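Local coordinates for short chain dehydrogenase/reductase (Acinetobacter baumannii, PDB 4IUY), which probably catalyses NAD(P)(H)-dependent oxidation or reduction of a substrate not yet identified, as a Rossmann-fold member of the short-chain dehydrogenase/reductase family, at residues F82-N87 with K93-S98. Numbering follows the deposited sequence.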
loop_
_atom_site.group_PDB
_atom_site.type_symbol
_atom_site.label_atom_id
_atom_site.label_comp_id
_atom_site.label_asym_id
_atom_site.label_seq_id
_atom_site.Cartn_x
_atom_site.Cartn_y
_atom_site.Cartn_z
ATOM N N PHE D 82 -29.912 5.523 -22.418
ATOM C CA PHE D 82 -29.166 5.194 -23.623
ATOM C C PHE D 82 -28.765 3.724 -23.650
ATOM O O PHE D 82 -28.146 3.210 -22.715
ATOM C CB PHE D 82 -27.903 6.044 -23.724
ATOM C CG PHE D 82 -28.162 7.502 -23.948
ATOM C CD1 PHE D 82 -28.502 7.971 -25.221
ATOM C CD2 PHE D 82 -28.060 8.412 -22.900
ATOM C CE1 PHE D 82 -28.735 9.333 -25.448
ATOM C CE2 PHE D 82 -28.286 9.777 -23.117
ATOM C CZ PHE D 82 -28.630 10.237 -24.398
ATOM N N ALA D 83 -29.092 3.058 -24.744
ATOM C CA ALA D 83 -28.616 1.708 -24.984
ATOM C C ALA D 83 -27.273 1.784 -25.697
ATOM O O ALA D 83 -27.150 2.480 -26.707
ATOM C CB ALA D 83 -29.614 0.951 -25.841
ATOM N N LEU D 84 -26.265 1.111 -25.144
ATOM C CA LEU D 84 -24.950 1.035 -25.780
ATOM C C LEU D 84 -24.058 -0.039 -25.153
ATOM O O LEU D 84 -24.327 -0.502 -24.054
ATOM C CB LEU D 84 -24.260 2.410 -25.729
ATOM C CG LEU D 84 -24.142 3.175 -24.398
ATOM C CD1 LEU D 84 -23.029 2.664 -23.505
ATOM C CD2 LEU D 84 -23.976 4.661 -24.669
ATOM N N ASP D 85 -22.989 -0.420 -25.846
ATOM C CA ASP D 85 -21.947 -1.236 -25.240
ATOM C C ASP D 85 -20.906 -0.293 -24.640
ATOM O O ASP D 85 -20.422 0.606 -25.327
ATOM C CB ASP D 85 -21.287 -2.156 -26.258
ATOM C CG ASP D 85 -20.138 -2.959 -25.650
ATOM O OD1 ASP D 85 -20.001 -2.962 -24.407
ATOM O OD2 ASP D 85 -19.351 -3.570 -26.405
ATOM N N VAL D 86 -20.571 -0.481 -23.363
ATOM C CA VAL D 86 -19.609 0.404 -22.699
ATOM C C VAL D 86 -18.227 0.383 -23.374
ATOM O O VAL D 86 -17.433 1.301 -23.181
ATOM C CB VAL D 86 -19.469 0.109 -21.170
ATOM C CG1 VAL D 86 -20.036 1.253 -20.346
ATOM C CG2 VAL D 86 -20.134 -1.206 -20.799
ATOM N N ASN D 87 -17.962 -0.648 -24.180
ATOM C CA ASN D 87 -16.713 -0.757 -24.946
ATOM C C ASN D 87 -16.699 -0.050 -26.294
ATOM O O ASN D 87 -15.661 0.006 -26.961
ATOM C CB ASN D 87 -16.350 -2.222 -25.140
ATOM C CG ASN D 87 -15.725 -2.818 -23.897
ATOM O OD1 ASN D 87 -14.552 -2.557 -23.603
ATOM N ND2 ASN D 87 -16.513 -3.586 -23.133
ATOM N N LYS D 93 -19.515 8.614 -27.284
ATOM C CA LYS D 93 -19.310 9.926 -27.875
ATOM C C LYS D 93 -20.614 10.483 -28.450
ATOM O O LYS D 93 -20.937 11.654 -28.241
ATOM C CB LYS D 93 -18.236 9.830 -28.958
ATOM C CG LYS D 93 -17.671 11.160 -29.400
ATOM C CD LYS D 93 -16.368 10.940 -30.168
ATOM C CE LYS D 93 -16.040 12.140 -31.015
ATOM N NZ LYS D 93 -15.990 13.368 -30.164
ATOM N N ASP D 94 -21.361 9.631 -29.154
ATOM C CA ASP D 94 -22.657 10.003 -29.713
ATOM C C ASP D 94 -23.669 10.353 -28.622
ATOM O O ASP D 94 -24.418 11.323 -28.753
ATOM C CB ASP D 94 -23.215 8.890 -30.607
ATOM C CG ASP D 94 -22.390 8.682 -31.867
ATOM O OD1 ASP D 94 -21.753 9.655 -32.326
ATOM O OD2 ASP D 94 -22.367 7.541 -32.390
HETATM N N MSE D 95 -23.684 9.574 -27.541
HETATM C CA MSE D 95 -24.544 9.913 -26.417
HETATM C C MSE D 95 -24.228 11.299 -25.869
HETATM O O MSE D 95 -25.133 12.114 -25.667
HETATM C CB MSE D 95 -24.425 8.889 -25.291
HETATM C CG MSE D 95 -24.857 9.448 -23.944
HETATM SE SE MSE D 95 -24.780 8.110 -22.550
HETATM C CE MSE D 95 -22.837 7.901 -22.435
ATOM N N LEU D 96 -22.946 11.570 -25.625
ATOM C CA LEU D 96 -22.569 12.876 -25.097
ATOM C C LEU D 96 -22.959 14.015 -26.047
ATOM O O LEU D 96 -23.495 15.034 -25.592
ATOM C CB LEU D 96 -21.093 12.913 -24.700
ATOM C CG LEU D 96 -20.819 11.970 -23.516
ATOM C CD1 LEU D 96 -19.318 11.784 -23.231
ATOM C CD2 LEU D 96 -21.565 12.430 -22.249
ATOM N N SER D 97 -22.744 13.831 -27.354
ATOM C CA SER D 97 -23.184 14.832 -28.327
ATOM C C SER D 97 -24.690 15.088 -28.201
ATOM O O SER D 97 -25.142 16.235 -28.177
ATOM C CB SER D 97 -22.919 14.375 -29.773
ATOM O OG SER D 97 -21.548 14.346 -30.106
ATOM N N SER D 98 -25.452 14.008 -28.071
ATOM C CA SER D 98 -26.904 14.100 -27.979
ATOM C C SER D 98 -27.300 14.915 -26.753
ATOM O O SER D 98 -28.193 15.766 -26.839
ATOM C CB SER D 98 -27.533 12.707 -27.963
ATOM O OG SER D 98 -28.926 12.787 -27.762
#
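Selenomethionine Met95 lies across one face of the Phe82 ring and packs between strand 79-83, an outermost strand of the chain's parallel sheet, and helix 89-101, which follows it. Its CG sits over the ring, 3.6 Å from the centroid of Phe82 and only 16° off the ring normal, a CH-pi contact displaced toward the CD2-CE2 side. The selenium comes down beyond that rim: Met95 SE approaches Phe82 CD2 to 3.3 Å, and its direction from the centroid is oblique, 41° off the normal, making a Met-aromatic contact. With CG of Met95 anti to the backbone N (chi1 158°) and chi2 extended, the chain reaches straight from the helix to the ring; a bend at chi3 then carries the methyl away from the ring and past Leu84, whose CD2 lies 4.1 Å from both Met95 SE and Met95 CE. These two side chains meet at about a right angle. Cys57 of the neighbouring strand 53-58 touches both Phe82 and Met95 and continues this apolar layer into the sheet.

The other side is looser. Ser98, one helical turn on from Met95 and partly exposed, brings OG only to the ring edge, 4.2 Å from Phe82 CE1, and adds little buried area. Beyond Leu84 the loop draws away from residues 93-98 and forms an Asx turn, Asn87 N donating to Asp85 OD1 over 3.1 Å. This strand-to-helix connection belongs to the Rossmann fold. No hydrogen bond joins the two segments, which implies that their direct association probably rests on dispersion and CH-pi contact, with selenium standing where the native protein would carry sulfur.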